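Local coordinates for protein 3-ketosteroid-delta4-5alpha-dehydrogenase (Rhodococcus jostii, PDB 4AT2) that catalyses the FAD-dependent introduction of the delta4 double bond into 5alpha-3-ketosteroids, a step of steroid catabolism, at residues Met203-Lys206 with Pro207-Thr211; Ser496-Gly499 with Arg500-Gly503; Lys124-Asp127 with Tyr128-Ser132; Glu134-Asn137 with Trp138-Cys142. All blocks are in the same frame, centred on the assembly; numbering follows the deposited sequence.

Overall arrangement
Four helices carry the four contacts. Interaction 2, on helix 490-507, touches both interactions 3 and 4, its centre about 13 Å from each of theirs. It meets interaction 3 where D127 OD2 makes a salt bridge with R501 NH1 (2.8 Å) and a probable hydrogen bond with Y498 OH (2.7 Å), and interaction 4 through the salt bridge from R500 NH1 to E134 OE1 at 2.8 Å. Interaction 1 packs on interaction 4, L208 CD2 lying 3.5 Å from C142 CB, but stays about 10 Å from interaction 3 at the nearest atoms. The side chain of M205 lies about 6 Å from FAD and that of Y128 about 8 Å; L204 and Y128 are each about 11 Å from the bound steroid.

Interaction 1: residues Met203-Lys206 with Pro207-Thr211; sequences MLMK and PLVET
K206 and P207 meet where a proline kinks helix 202-214. From its root outward, the K206 side chain passes the proline and then spans a turn. CB lies 3.3 Å from P207 CD, the usual crowding of a residue just before a proline. With CG anti to the backbone N (chi1 -178°) the chain runs out extended through CD and CE, then bends at chi4 to hold NZ 3.7 Å from E210 OE2, a long salt bridge at the more exposed surface.

P207 has no N-H to offer, and M203 O, which the ring buries, has no partner anywhere in the model. The M203 chain doubles back and sets CE 4.0 Å from P207 CG, the two side chains meeting at about a right angle. A glycine in place of P207 would probably leave the M203 methyl without its apolar partner and free the K206-P207 turn to flex. Helical bonding resumes beyond the kink: V209 N reaches M205 O at 2.9 Å and E210 N reaches K206 O at 2.9 Å. P207 O accepts twice, from T211 N and, at 2.8 Å, from T211 OG1, on opposite faces of its plane.

Two apolar pairs complete the contact. L204 CD1 touches L208 CD1 at 3.9 Å, facing helices 51-62 and 132-141; M205 CE abuts V209 CG2, near T80 and W76. This is a proline-kinked helix set beside a glycine-rich turn consistent with the Rossmann-type dinucleotide-binding motif of FAD enzymes.

Interaction 2: residues Ser496-Gly499 with Arg500-Gly503; sequences SFYG and RRAG
S496 meets R500 through its carbonyl: R500 N donates to S496 O at 3.1 Å, and R500 CG passes the same oxygen at 3.4 Å. The S496 hydroxyl turns to L492 O and to H135 instead. Next comes F497, whose ring runs alongside the R501 side chain in the same direction. On the arginine, the bend at chi2 (-76°) lays the guanidinium alongside the ring. F497 CE1 lies over one face of the guanidinium, toward the rim, and F497 CZ comes to 3.6 Å from R501 NH2. The two planes are 65° apart, so this is a tilted contact and not a flat stack. R501 N reaches F497 O only weakly, at 3.4 Å.

Y498 lies beside the same arginine, CD1 at 3.9 Å from R501 CG. One face of its ring is covered by F497 CD1. Its carbonyl takes A502 N at 2.9 Å, and S458 OG bonds there too. G499 adds no side chain; its O receives G503 N at 3.0 Å.

The helix is enclosed on several sides. R500 reaches E59 of helix 51-62 with NE and helix 132-141 with NH1; F497 and Y498 pack on helix 122-130. R501 NH1 forms a salt bridge with D127 of helix 122-130 and also bonds to V456 O in the loop before strand 459-461.

Interaction 3: residues Lys124-Asp127 with Tyr128-Ser132; sequences KITD and YCEGS
Y128 N donates to K124 O at 2.8 Å, a nearly straight bond (166°) and the shortest of four successive i to i+4 backbone bonds. C129 N follows to I125 O and E130 N to T126 O, each at 2.9 Å. The last, G131 N to D127 O at 3.1 Å, is the most bent (142°) and falls where the helix ends: G131 leaves helical backbone angles and also occupies the N-cap position of the next helix.

Side-chain carbons fill in around these bonds. Y128 CB lies 3.4 Å from K124 O, and E130 CG rests 3.3 Å from T126 O. The first torsion of C129 (-70°) places SG beside its backbone N, where it meets I125 CG2 at 4.1 Å. T126 CG2 and E130 CG are more distant, at 4.3 Å; T126 OG1 turns back to E122 O and to K109.

Two helices flank helix 122-130. I125 and C129 face helix 105-115, both touching M112, and E130 rests on P105. Toward helix 490-507 the D127 carboxylate pairs with R501 and Y498, while K124 makes a cation-pi contact with Y498. The Y128 ring meets F497 obliquely, and its hydroxyl bonds to Y88 O at the end of strand 87-88.

Interaction 4: residues Glu134-Asn137 with Trp138-Cys142; sequences EHYN and WLVDC
Y136 and V140 make the closest side-chain contact here. V140 CG2 sits over one face of the tyrosine ring, 4.0 Å from its centroid and offset toward the rim, with CE2 at 3.6 Å: a CH-pi contact. A chi1 of 174° turns the Y136 ring away from its own N and along the helix toward V140. With the ring cut back to an alanine here, V140 CG2 is likely to lose the aromatic face it rests on, and a gap would probably open beside L95 and H186, which also touch the ring.

One residue back in each segment the pairing repeats less snugly, L139 CD1 standing 4.3 Å from the centroid of the H135 ring, again over its face. Both are i to i+4 CH-pi pairs along helix 132-141, within the FAD-binding family region. The backbone bond from V140 N to Y136 O is 3.0 Å; W138 N to E134 O is 2.8 Å.

H135 and W138 overlap little: their planes are near parallel (17°) but slid apart, centroids 6.0 Å from each other. The tryptophan makes a cation-pi contact with R500 and packs on L208 of helix 202-214. Toward solvent the fit slackens. The carboxylate of E134, held by R500, comes only to 4.1 Å (OE2) from W138 CD1, and V140 is itself exposed, though it also touches F146.

Interaction 1: residues Met203-Lys206 with Pro207-Thr211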
ATOM      1  N   MET A 203     -22.679  -8.803  22.027  1.00 19.06           N
ATOM      2  CA  MET A 203     -22.765 -10.075  22.751  1.00 19.51           C
ATOM      3  C   MET A 203     -21.447 -10.842  22.788  1.00 18.35           C
ATOM      4  O   MET A 203     -21.363 -11.906  23.404  1.00 18.92           O
ATOM      5  CB  MET A 203     -23.926 -10.956  22.257  1.00 20.67           C
ATOM      6  CG  MET A 203     -25.258 -10.650  22.939  1.00 23.02           C
ATOM      7  SD  MET A 203     -25.204 -10.603  24.750  1.00 26.09           S
ATOM      8  CE  MET A 203     -24.687 -12.283  25.111  1.00 24.42           C
ATOM      9  N   LEU A 204     -20.421 -10.301  22.131  1.00 16.97           N
ATOM     10  CA  LEU A 204     -19.057 -10.713  22.418  1.00 15.89           C
ATOM     11  C   LEU A 204     -18.550  -9.911  23.618  1.00 15.98           C
ATOM     12  O   LEU A 204     -18.028 -10.487  24.574  1.00 15.75           O
ATOM     13  CB  LEU A 204     -18.146 -10.515  21.205  1.00 15.10           C
ATOM     14  CG  LEU A 204     -16.635 -10.688  21.403  1.00 14.50           C
ATOM     15  CD1 LEU A 204     -16.269 -12.079  21.916  1.00 14.44           C
ATOM     16  CD2 LEU A 204     -15.908 -10.385  20.102  1.00 14.13           C
ATOM     17  N   MET A 205     -18.730  -8.590  23.571  1.00 15.89           N
ATOM     18  CA  MET A 205     -18.216  -7.694  24.613  1.00 16.67           C
ATOM     19  C   MET A 205     -18.810  -7.914  26.002  1.00 16.61           C
ATOM     20  O   MET A 205     -18.077  -7.962  26.987  1.00 16.34           O
ATOM     21  CB  MET A 205     -18.441  -6.227  24.233  1.00 17.28           C
ATOM     22  CG  MET A 205     -17.408  -5.636  23.301  1.00 18.24           C
ATOM     23  SD  MET A 205     -15.694  -5.798  23.861  1.00 19.29           S
ATOM     24  CE  MET A 205     -15.629  -4.692  25.252  1.00 18.52           C
ATOM     25  N   LYS A 206     -20.138  -8.010  26.080  1.00 17.10           N
ATOM     26  CA  LYS A 206     -20.838  -8.043  27.370  1.00 17.53           C
ATOM     27  C   LYS A 206     -20.376  -9.192  28.288  1.00 17.13           C
ATOM     28  O   LYS A 206     -19.994  -8.930  29.433  1.00 16.84           O
ATOM     29  CB  LYS A 206     -22.363  -8.043  27.165  1.00 19.06           C
ATOM     30  CG  LYS A 206     -23.167  -8.024  28.456  1.00 21.21           C
ATOM     31  CD  LYS A 206     -24.651  -7.986  28.132  1.00 23.46           C
ATOM     32  CE  LYS A 206     -25.491  -7.691  29.364  1.00 25.76           C
ATOM     33  NZ  LYS A 206     -26.070  -8.940  29.925  1.00 28.17           N
ATOM     34  N   PRO A 207     -20.388 -10.456  27.797  1.00 16.68           N
ATOM     35  CA  PRO A 207     -19.887 -11.542  28.663  1.00 16.46           C
ATOM     36  C   PRO A 207     -18.419 -11.390  29.081  1.00 15.77           C
ATOM     37  O   PRO A 207     -18.061 -11.766  30.196  1.00 15.67           O
ATOM     38  CB  PRO A 207     -20.052 -12.806  27.805  1.00 16.64           C
ATOM     39  CG  PRO A 207     -21.006 -12.439  26.724  1.00 16.82           C
ATOM     40  CD  PRO A 207     -20.869 -10.962  26.496  1.00 16.44           C
ATOM     41  N   LEU A 208     -17.586 -10.844  28.198  1.00 15.16           N
ATOM     42  CA  LEU A 208     -16.170 -10.621  28.523  1.00 14.79           C
ATOM     43  C   LEU A 208     -16.018  -9.546  29.601  1.00 14.52           C
ATOM     44  O   LEU A 208     -15.212  -9.685  30.526  1.00 14.22           O
ATOM     45  CB  LEU A 208     -15.364 -10.266  27.264  1.00 14.49           C
ATOM     46  CG  LEU A 208     -15.289 -11.351  26.172  1.00 14.97           C
ATOM     47  CD1 LEU A 208     -14.321 -10.951  25.066  1.00 14.65           C
ATOM     48  CD2 LEU A 208     -14.864 -12.698  26.725  1.00 15.42           C
ATOM     49  N   VAL A 209     -16.818  -8.488  29.496  1.00 14.76           N
ATOM     50  CA  VAL A 209     -16.812  -7.425  30.498  1.00 15.16           C
ATOM     51  C   VAL A 209     -17.255  -7.975  31.859  1.00 15.87           C
ATOM     52  O   VAL A 209     -16.610  -7.716  32.878  1.00 15.97           O
ATOM     53  CB  VAL A 209     -17.669  -6.215  30.051  1.00 15.31           C
ATOM     54  CG1 VAL A 209     -17.919  -5.259  31.213  1.00 15.86           C
ATOM     55  CG2 VAL A 209     -16.970  -5.487  28.907  1.00 14.78           C
ATOM     56  N   GLU A 210     -18.331  -8.763  31.860  1.00 16.39           N
ATOM     57  CA  GLU A 210     -18.795  -9.434  33.078  1.00 17.39           C
ATOM     58  C   GLU A 210     -17.683 -10.282  33.696  1.00 16.81           C
ATOM     59  O   GLU A 210     -17.467 -10.247  34.906  1.00 17.05           O
ATOM     60  CB  GLU A 210     -20.004 -10.320  32.776  1.00 19.24           C
ATOM     61  CG  GLU A 210     -21.259  -9.560  32.377  1.00 21.62           C
ATOM     62  CD  GLU A 210     -22.419 -10.487  32.051  1.00 23.71           C
ATOM     63  OE1 GLU A 210     -22.193 -11.587  31.495  1.00 25.63           O
ATOM     64  OE2 GLU A 210     -23.568 -10.115  32.353  1.00 25.93           O
ATOM     65  N   THR A 211     -16.968 -11.020  32.849  1.00 15.99           N
ATOM     66  CA  THR A 211     -15.859 -11.861  33.281  1.00 15.60           C
ATOM     67  C   THR A 211     -14.762 -11.006  33.919  1.00 15.53           C
ATOM     68  O   THR A 211     -14.291 -11.302  35.018  1.00 15.29           O
ATOM     69  CB  THR A 211     -15.294 -12.686  32.097  1.00 15.16           C
ATOM     70  OG1 THR A 211     -16.324 -13.543  31.584  1.00 15.15           O
ATOM     71  CG2 THR A 211     -14.105 -13.539  32.534  1.00 15.12           C
TER

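Interaction 2: residues Ser496-Gly499 with Arg500-Gly503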
ATOM      1  N   SER A 496      -9.295 -10.267  19.926  1.00  8.70           N
ATOM      2  CA  SER A 496      -9.503 -11.069  21.145  1.00  8.94           C
ATOM      3  C   SER A 496      -8.363 -12.066  21.374  1.00  9.03           C
ATOM      4  O   SER A 496      -7.900 -12.226  22.505  1.00  8.99           O
ATOM      5  CB  SER A 496     -10.855 -11.781  21.129  1.00  9.04           C
ATOM      6  OG  SER A 496     -10.976 -12.633  19.995  1.00  8.93           O
ATOM      7  N   PHE A 497      -7.895 -12.711  20.303  1.00  8.87           N
ATOM      8  CA  PHE A 497      -6.838 -13.725  20.421  1.00  8.99           C
ATOM      9  C   PHE A 497      -5.535 -13.086  20.918  1.00  8.94           C
ATOM     10  O   PHE A 497      -4.906 -13.574  21.877  1.00  9.27           O
ATOM     11  CB  PHE A 497      -6.621 -14.394  19.049  1.00  9.04           C
ATOM     12  CG  PHE A 497      -5.691 -15.580  19.075  1.00  9.28           C
ATOM     13  CD1 PHE A 497      -4.304 -15.411  19.099  1.00  9.34           C
ATOM     14  CD2 PHE A 497      -6.206 -16.874  19.017  1.00  9.60           C
ATOM     15  CE1 PHE A 497      -3.451 -16.513  19.115  1.00  9.58           C
ATOM     16  CE2 PHE A 497      -5.359 -17.979  19.018  1.00  9.95           C
ATOM     17  CZ  PHE A 497      -3.981 -17.801  19.074  1.00 10.04           C
ATOM     18  N   TYR A 498      -5.122 -12.006  20.259  1.00  8.71           N
ATOM     19  CA  TYR A 498      -3.858 -11.331  20.627  1.00  8.76           C
ATOM     20  C   TYR A 498      -3.998 -10.387  21.821  1.00  8.82           C
ATOM     21  O   TYR A 498      -3.008 -10.091  22.492  1.00  8.96           O
ATOM     22  CB  TYR A 498      -3.139 -10.719  19.403  1.00  8.55           C
ATOM     23  CG  TYR A 498      -2.628 -11.857  18.551  1.00  8.71           C
ATOM     24  CD1 TYR A 498      -1.631 -12.696  19.033  1.00  9.04           C
ATOM     25  CD2 TYR A 498      -3.217 -12.159  17.325  1.00  8.62           C
ATOM     26  CE1 TYR A 498      -1.188 -13.789  18.304  1.00  9.07           C
ATOM     27  CE2 TYR A 498      -2.794 -13.249  16.585  1.00  8.87           C
ATOM     28  CZ  TYR A 498      -1.776 -14.053  17.077  1.00  8.97           C
ATOM     29  OH  TYR A 498      -1.368 -15.144  16.349  1.00  9.25           O
ATOM     30  N   GLY A 499      -5.231  -9.974  22.111  1.00  8.72           N
ATOM     31  CA  GLY A 499      -5.546  -9.304  23.383  1.00  8.87           C
ATOM     32  C   GLY A 499      -5.203 -10.229  24.543  1.00  9.18           C
ATOM     33  O   GLY A 499      -4.488  -9.837  25.465  1.00  9.20           O
ATOM     34  N   ARG A 500      -5.686 -11.470  24.485  1.00  9.30           N
ATOM     35  CA  ARG A 500      -5.297 -12.482  25.482  1.00  9.67           C
ATOM     36  C   ARG A 500      -3.780 -12.563  25.660  1.00  9.71           C
ATOM     37  O   ARG A 500      -3.268 -12.507  26.788  1.00  9.91           O
ATOM     38  CB  ARG A 500      -5.845 -13.862  25.100  1.00  9.79           C
ATOM     39  CG  ARG A 500      -7.349 -14.014  25.293  1.00 10.01           C
ATOM     40  CD  ARG A 500      -7.796 -15.399  24.834  1.00 10.24           C
ATOM     41  NE  ARG A 500      -7.171 -16.453  25.637  1.00 10.70           N
ATOM     42  CZ  ARG A 500      -7.114 -17.735  25.283  1.00 10.95           C
ATOM     43  NH1 ARG A 500      -7.649 -18.148  24.138  1.00 10.92           N
ATOM     44  NH2 ARG A 500      -6.521 -18.609  26.085  1.00 11.44           N
ATOM     45  N   ARG A 501      -3.068 -12.680  24.544  1.00  9.60           N
ATOM     46  CA  ARG A 501      -1.614 -12.822  24.565  1.00  9.83           C
ATOM     47  C   ARG A 501      -0.964 -11.588  25.210  1.00  9.77           C
ATOM     48  O   ARG A 501       0.002 -11.717  25.964  1.00 10.09           O
ATOM     49  CB  ARG A 501      -1.063 -13.046  23.153  1.00  9.87           C
ATOM     50  CG  ARG A 501      -1.419 -14.405  22.556  1.00 10.00           C
ATOM     51  CD  ARG A 501      -0.574 -15.539  23.149  1.00 10.50           C
ATOM     52  NE  ARG A 501      -0.986 -16.835  22.595  1.00 10.75           N
ATOM     53  CZ  ARG A 501      -0.597 -17.314  21.412  1.00 10.92           C
ATOM     54  NH1 ARG A 501       0.249 -16.632  20.650  1.00 10.84           N
ATOM     55  NH2 ARG A 501      -1.048 -18.494  20.997  1.00 11.18           N
ATOM     56  N   ALA A 502      -1.509 -10.401  24.928  1.00  9.57           N
ATOM     57  CA  ALA A 502      -0.948  -9.173  25.500  1.00  9.67           C
ATOM     58  C   ALA A 502      -1.124  -9.173  27.011  1.00 10.02           C
ATOM     59  O   ALA A 502      -0.223  -8.745  27.740  1.00 10.36           O
ATOM     60  CB  ALA A 502      -1.606  -7.934  24.903  1.00  9.38           C
ATOM     61  N   GLY A 503      -2.285  -9.627  27.487  1.00 10.13           N
ATOM     62  CA  GLY A 503      -2.542  -9.658  28.938  1.00 10.55           C
ATOM     63  C   GLY A 503      -1.638 -10.653  29.649  1.00 11.08           C
ATOM     64  O   GLY A 503      -1.120 -10.380  30.728  1.00 11.28           O
TER

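Interaction 3: residues Lys124-Asp127 with Tyr128-Ser132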
ATOM      1  N   LYS A 124       2.449 -15.451  12.460  1.00 11.87           N
ATOM      2  CA  LYS A 124       1.250 -15.026  13.187  1.00 11.52           C
ATOM      3  C   LYS A 124       0.023 -15.823  12.759  1.00 11.08           C
ATOM      4  O   LYS A 124      -0.723 -16.306  13.600  1.00 10.88           O
ATOM      5  CB  LYS A 124       0.991 -13.520  13.029  1.00 11.69           C
ATOM      6  CG  LYS A 124      -0.016 -12.980  14.040  1.00 12.27           C
ATOM      7  CD  LYS A 124      -0.244 -11.472  13.921  1.00 12.89           C
ATOM      8  CE  LYS A 124       1.058 -10.724  14.175  1.00 14.09           C
ATOM      9  NZ  LYS A 124       0.909  -9.574  15.100  1.00 13.99           N
ATOM     10  N   ILE A 125      -0.183 -15.959  11.450  1.00 10.71           N
ATOM     11  CA  ILE A 125      -1.323 -16.733  10.961  1.00 10.45           C
ATOM     12  C   ILE A 125      -1.263 -18.190  11.431  1.00 10.66           C
ATOM     13  O   ILE A 125      -2.276 -18.728  11.885  1.00 10.61           O
ATOM     14  CB  ILE A 125      -1.516 -16.582   9.442  1.00 10.39           C
ATOM     15  CG1 ILE A 125      -2.099 -15.182   9.164  1.00 10.10           C
ATOM     16  CG2 ILE A 125      -2.435 -17.671   8.896  1.00 10.25           C
ATOM     17  CD1 ILE A 125      -2.192 -14.805   7.697  1.00 10.26           C
ATOM     18  N   THR A 126      -0.080 -18.801  11.366  1.00 10.84           N
ATOM     19  CA  THR A 126       0.096 -20.193  11.826  1.00 10.94           C
ATOM     20  C   THR A 126      -0.314 -20.319  13.295  1.00 11.16           C
ATOM     21  O   THR A 126      -1.109 -21.199  13.669  1.00 11.06           O
ATOM     22  CB  THR A 126       1.540 -20.700  11.598  1.00 11.31           C
ATOM     23  OG1 THR A 126       1.867 -20.562  10.213  1.00 11.05           O
ATOM     24  CG2 THR A 126       1.675 -22.182  11.969  1.00 11.73           C
ATOM     25  N   ASP A 127       0.205 -19.404  14.105  1.00 11.00           N
ATOM     26  CA  ASP A 127      -0.093 -19.338  15.525  1.00 11.17           C
ATOM     27  C   ASP A 127      -1.601 -19.154  15.794  1.00 10.80           C
ATOM     28  O   ASP A 127      -2.185 -19.851  16.619  1.00 11.03           O
ATOM     29  CB  ASP A 127       0.727 -18.189  16.120  1.00 11.54           C
ATOM     30  CG  ASP A 127       0.441 -17.959  17.572  1.00 12.14           C
ATOM     31  OD1 ASP A 127       0.788 -18.832  18.388  1.00 13.38           O
ATOM     32  OD2 ASP A 127      -0.090 -16.884  17.900  1.00 11.92           O
ATOM     33  N   TYR A 128      -2.219 -18.211  15.089  1.00 10.22           N
ATOM     34  CA  TYR A 128      -3.651 -17.959  15.210  1.00 10.00           C
ATOM     35  C   TYR A 128      -4.464 -19.207  14.866  1.00 10.26           C
ATOM     36  O   TYR A 128      -5.462 -19.516  15.537  1.00 10.24           O
ATOM     37  CB  TYR A 128      -4.010 -16.813  14.260  1.00  9.61           C
ATOM     38  CG  TYR A 128      -5.435 -16.309  14.346  1.00  9.43           C
ATOM     39  CD1 TYR A 128      -5.828 -15.425  15.349  1.00  9.30           C
ATOM     40  CD2 TYR A 128      -6.377 -16.688  13.387  1.00  9.41           C
ATOM     41  CE1 TYR A 128      -7.134 -14.947  15.410  1.00  9.34           C
ATOM     42  CE2 TYR A 128      -7.677 -16.222  13.439  1.00  9.30           C
ATOM     43  CZ  TYR A 128      -8.048 -15.353  14.446  1.00  9.42           C
ATOM     44  OH  TYR A 128      -9.337 -14.890  14.488  1.00  9.49           O
ATOM     45  N   CYS A 129      -4.046 -19.920  13.824  1.00 10.34           N
ATOM     46  CA  CYS A 129      -4.780 -21.109  13.387  1.00 10.67           C
ATOM     47  C   CYS A 129      -4.622 -22.275  14.361  1.00 11.34           C
ATOM     48  O   CYS A 129      -5.593 -22.983  14.672  1.00 11.38           O
ATOM     49  CB  CYS A 129      -4.337 -21.523  11.984  1.00 10.48           C
ATOM     50  SG  CYS A 129      -4.883 -20.339  10.744  1.00 10.33           S
ATOM     51  N   GLU A 130      -3.401 -22.482  14.838  1.00 11.92           N
ATOM     52  CA  GLU A 130      -3.145 -23.579  15.763  1.00 13.12           C
ATOM     53  C   GLU A 130      -3.876 -23.401  17.094  1.00 12.67           C
ATOM     54  O   GLU A 130      -4.221 -24.389  17.757  1.00 13.04           O
ATOM     55  CB  GLU A 130      -1.645 -23.776  15.981  1.00 14.79           C
ATOM     56  CG  GLU A 130      -0.896 -24.265  14.748  1.00 16.85           C
ATOM     57  CD  GLU A 130      -1.319 -25.646  14.247  1.00 18.78           C
ATOM     58  OE1 GLU A 130      -1.774 -26.498  15.048  1.00 21.20           O
ATOM     59  OE2 GLU A 130      -1.173 -25.893  13.027  1.00 20.61           O
ATOM     60  N   GLY A 131      -4.122 -22.149  17.480  1.00 11.86           N
ATOM     61  CA  GLY A 131      -4.807 -21.861  18.742  1.00 11.56           C
ATOM     62  C   GLY A 131      -6.296 -21.563  18.609  1.00 10.90           C
ATOM     63  O   GLY A 131      -6.939 -21.185  19.592  1.00 10.98           O
ATOM     64  N   SER A 132      -6.850 -21.736  17.405  1.00 10.59           N
ATOM     65  CA  SER A 132      -8.214 -21.243  17.126  1.00 10.25           C
ATOM     66  C   SER A 132      -9.325 -21.976  17.888  1.00 10.34           C
ATOM     67  O   SER A 132     -10.214 -21.347  18.466  1.00 10.36           O
ATOM     68  CB  SER A 132      -8.507 -21.246  15.619  1.00  9.91           C
ATOM     69  OG  SER A 132      -9.576 -20.352  15.322  1.00  9.63           O
TER

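Interaction 4: residues Glu134-Asn137 with Trp138-Cys142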
ATOM      1  N   GLU A 134      -9.000 -23.718  20.681  1.00 11.77           N
ATOM      2  CA  GLU A 134      -8.838 -23.355  22.096  1.00 12.21           C
ATOM      3  C   GLU A 134      -9.460 -21.987  22.366  1.00 11.98           C
ATOM      4  O   GLU A 134     -10.115 -21.781  23.396  1.00 12.10           O
ATOM      5  CB  GLU A 134      -7.355 -23.368  22.508  1.00 13.02           C
ATOM      6  CG  GLU A 134      -7.100 -23.175  24.015  1.00 14.03           C
ATOM      7  CD  GLU A 134      -7.184 -21.726  24.484  1.00 14.52           C
ATOM      8  OE1 GLU A 134      -7.117 -20.815  23.633  1.00 15.00           O
ATOM      9  OE2 GLU A 134      -7.318 -21.487  25.710  1.00 15.52           O
ATOM     10  N   HIS A 135      -9.274 -21.062  21.426  1.00 11.24           N
ATOM     11  CA  HIS A 135      -9.789 -19.711  21.597  1.00 11.10           C
ATOM     12  C   HIS A 135     -11.300 -19.662  21.539  1.00 11.04           C
ATOM     13  O   HIS A 135     -11.926 -18.959  22.339  1.00 11.25           O
ATOM     14  CB  HIS A 135      -9.133 -18.764  20.602  1.00 10.76           C
ATOM     15  CG  HIS A 135      -9.484 -17.316  20.813  1.00 10.50           C
ATOM     16  ND1 HIS A 135      -9.258 -16.676  21.978  1.00 10.56           N
ATOM     17  CD2 HIS A 135     -10.058 -16.387  19.956  1.00 10.52           C
ATOM     18  CE1 HIS A 135      -9.684 -15.400  21.877  1.00 10.45           C
ATOM     19  NE2 HIS A 135     -10.172 -15.225  20.635  1.00 10.35           N
ATOM     20  N   TYR A 136     -11.903 -20.438  20.635  1.00 10.98           N
ATOM     21  CA  TYR A 136     -13.368 -20.542  20.584  1.00 11.10           C
ATOM     22  C   TYR A 136     -13.878 -21.027  21.942  1.00 11.33           C
ATOM     23  O   TYR A 136     -14.811 -20.464  22.494  1.00 11.29           O
ATOM     24  CB  TYR A 136     -13.829 -21.511  19.487  1.00 11.05           C
ATOM     25  CG  TYR A 136     -15.330 -21.751  19.514  1.00 11.25           C
ATOM     26  CD1 TYR A 136     -16.210 -20.850  18.913  1.00 11.14           C
ATOM     27  CD2 TYR A 136     -15.865 -22.862  20.172  1.00 11.56           C
ATOM     28  CE1 TYR A 136     -17.589 -21.055  18.954  1.00 11.37           C
ATOM     29  CE2 TYR A 136     -17.239 -23.074  20.222  1.00 11.78           C
ATOM     30  CZ  TYR A 136     -18.096 -22.175  19.604  1.00 11.85           C
ATOM     31  OH  TYR A 136     -19.463 -22.384  19.651  1.00 12.16           O
ATOM     32  N   ASN A 137     -13.265 -22.093  22.447  1.00 11.59           N
ATOM     33  CA  ASN A 137     -13.641 -22.675  23.728  1.00 12.25           C
ATOM     34  C   ASN A 137     -13.465 -21.701  24.894  1.00 12.22           C
ATOM     35  O   ASN A 137     -14.274 -21.667  25.814  1.00 12.57           O
ATOM     36  CB  ASN A 137     -12.855 -23.969  23.961  1.00 12.73           C
ATOM     37  CG  ASN A 137     -13.259 -25.069  23.000  1.00 13.15           C
ATOM     38  OD1 ASN A 137     -14.380 -25.066  22.481  1.00 13.84           O
ATOM     39  ND2 ASN A 137     -12.349 -26.011  22.745  1.00 13.23           N
ATOM     40  N   TRP A 138     -12.405 -20.906  24.822  1.00 12.11           N
ATOM     41  CA  TRP A 138     -12.124 -19.867  25.802  1.00 12.15           C
ATOM     42  C   TRP A 138     -13.223 -18.830  25.826  1.00 12.05           C
ATOM     43  O   TRP A 138     -13.689 -18.438  26.901  1.00 12.13           O
ATOM     44  CB  TRP A 138     -10.769 -19.250  25.478  1.00 12.27           C
ATOM     45  CG  TRP A 138     -10.258 -18.271  26.501  1.00 12.47           C
ATOM     46  CD1 TRP A 138      -9.416 -18.529  27.582  1.00 12.86           C
ATOM     47  CD2 TRP A 138     -10.525 -16.842  26.550  1.00 12.43           C
ATOM     48  NE1 TRP A 138      -9.154 -17.380  28.275  1.00 12.92           N
ATOM     49  CE2 TRP A 138      -9.795 -16.331  27.713  1.00 12.64           C
ATOM     50  CE3 TRP A 138     -11.271 -15.957  25.774  1.00 12.40           C
ATOM     51  CZ2 TRP A 138      -9.819 -14.986  28.058  1.00 12.78           C
ATOM     52  CZ3 TRP A 138     -11.294 -14.600  26.142  1.00 12.68           C
ATOM     53  CH2 TRP A 138     -10.580 -14.135  27.252  1.00 12.61           C
ATOM     54  N   LEU A 139     -13.682 -18.407  24.651  1.00 11.56           N
ATOM     55  CA  LEU A 139     -14.792 -17.449  24.560  1.00 11.75           C
ATOM     56  C   LEU A 139     -16.083 -18.023  25.133  1.00 12.21           C
ATOM     57  O   LEU A 139     -16.797 -17.350  25.894  1.00 12.45           O
ATOM     58  CB  LEU A 139     -15.021 -17.017  23.106  1.00 11.35           C
ATOM     59  CG  LEU A 139     -13.862 -16.229  22.504  1.00 11.02           C
ATOM     60  CD1 LEU A 139     -14.025 -16.120  20.973  1.00 10.70           C
ATOM     61  CD2 LEU A 139     -13.750 -14.848  23.151  1.00 11.12           C
ATOM     62  N   VAL A 140     -16.373 -19.270  24.774  1.00 12.52           N
ATOM     63  CA  VAL A 140     -17.547 -19.957  25.308  1.00 13.31           C
ATOM     64  C   VAL A 140     -17.481 -20.021  26.838  1.00 13.99           C
ATOM     65  O   VAL A 140     -18.489 -19.760  27.515  1.00 14.58           O
ATOM     66  CB  VAL A 140     -17.740 -21.350  24.663  1.00 13.26           C
ATOM     67  CG1 VAL A 140     -18.810 -22.148  25.401  1.00 13.69           C
ATOM     68  CG2 VAL A 140     -18.121 -21.188  23.198  1.00 12.94           C
ATOM     69  N   ASP A 141     -16.304 -20.343  27.374  0.50 14.21           N
ATOM     70  CA  ASP A 141     -16.114 -20.420  28.823  0.50 14.81           C
ATOM     71  C   ASP A 141     -16.407 -19.081  29.503  0.50 14.93           C
ATOM     72  O   ASP A 141     -16.961 -19.057  30.605  0.50 15.32           O
ATOM     73  CB  ASP A 141     -14.697 -20.898  29.158  0.50 14.99           C
ATOM     74  CG  ASP A 141     -14.439 -20.957  30.648  0.50 15.42           C
ATOM     75  OD1 ASP A 141     -14.878 -21.931  31.300  0.50 15.88           O
ATOM     76  OD2 ASP A 141     -13.786 -20.031  31.167  0.50 15.61           O
ATOM     77  N   CYS A 142     -16.061 -17.978  28.836  1.00 14.73           N
ATOM     78  CA  CYS A 142     -16.305 -16.636  29.364  1.00 14.92           C
ATOM     79  C   CYS A 142     -17.774 -16.237  29.265  1.00 15.13           C
ATOM     80  O   CYS A 142     -18.160 -15.169  29.741  1.00 15.56           O
ATOM     81  CB  CYS A 142     -15.447 -15.596  28.637  1.00 14.92           C
ATOM     82  SG  CYS A 142     -13.691 -15.627  29.066  1.00 15.64           S
TER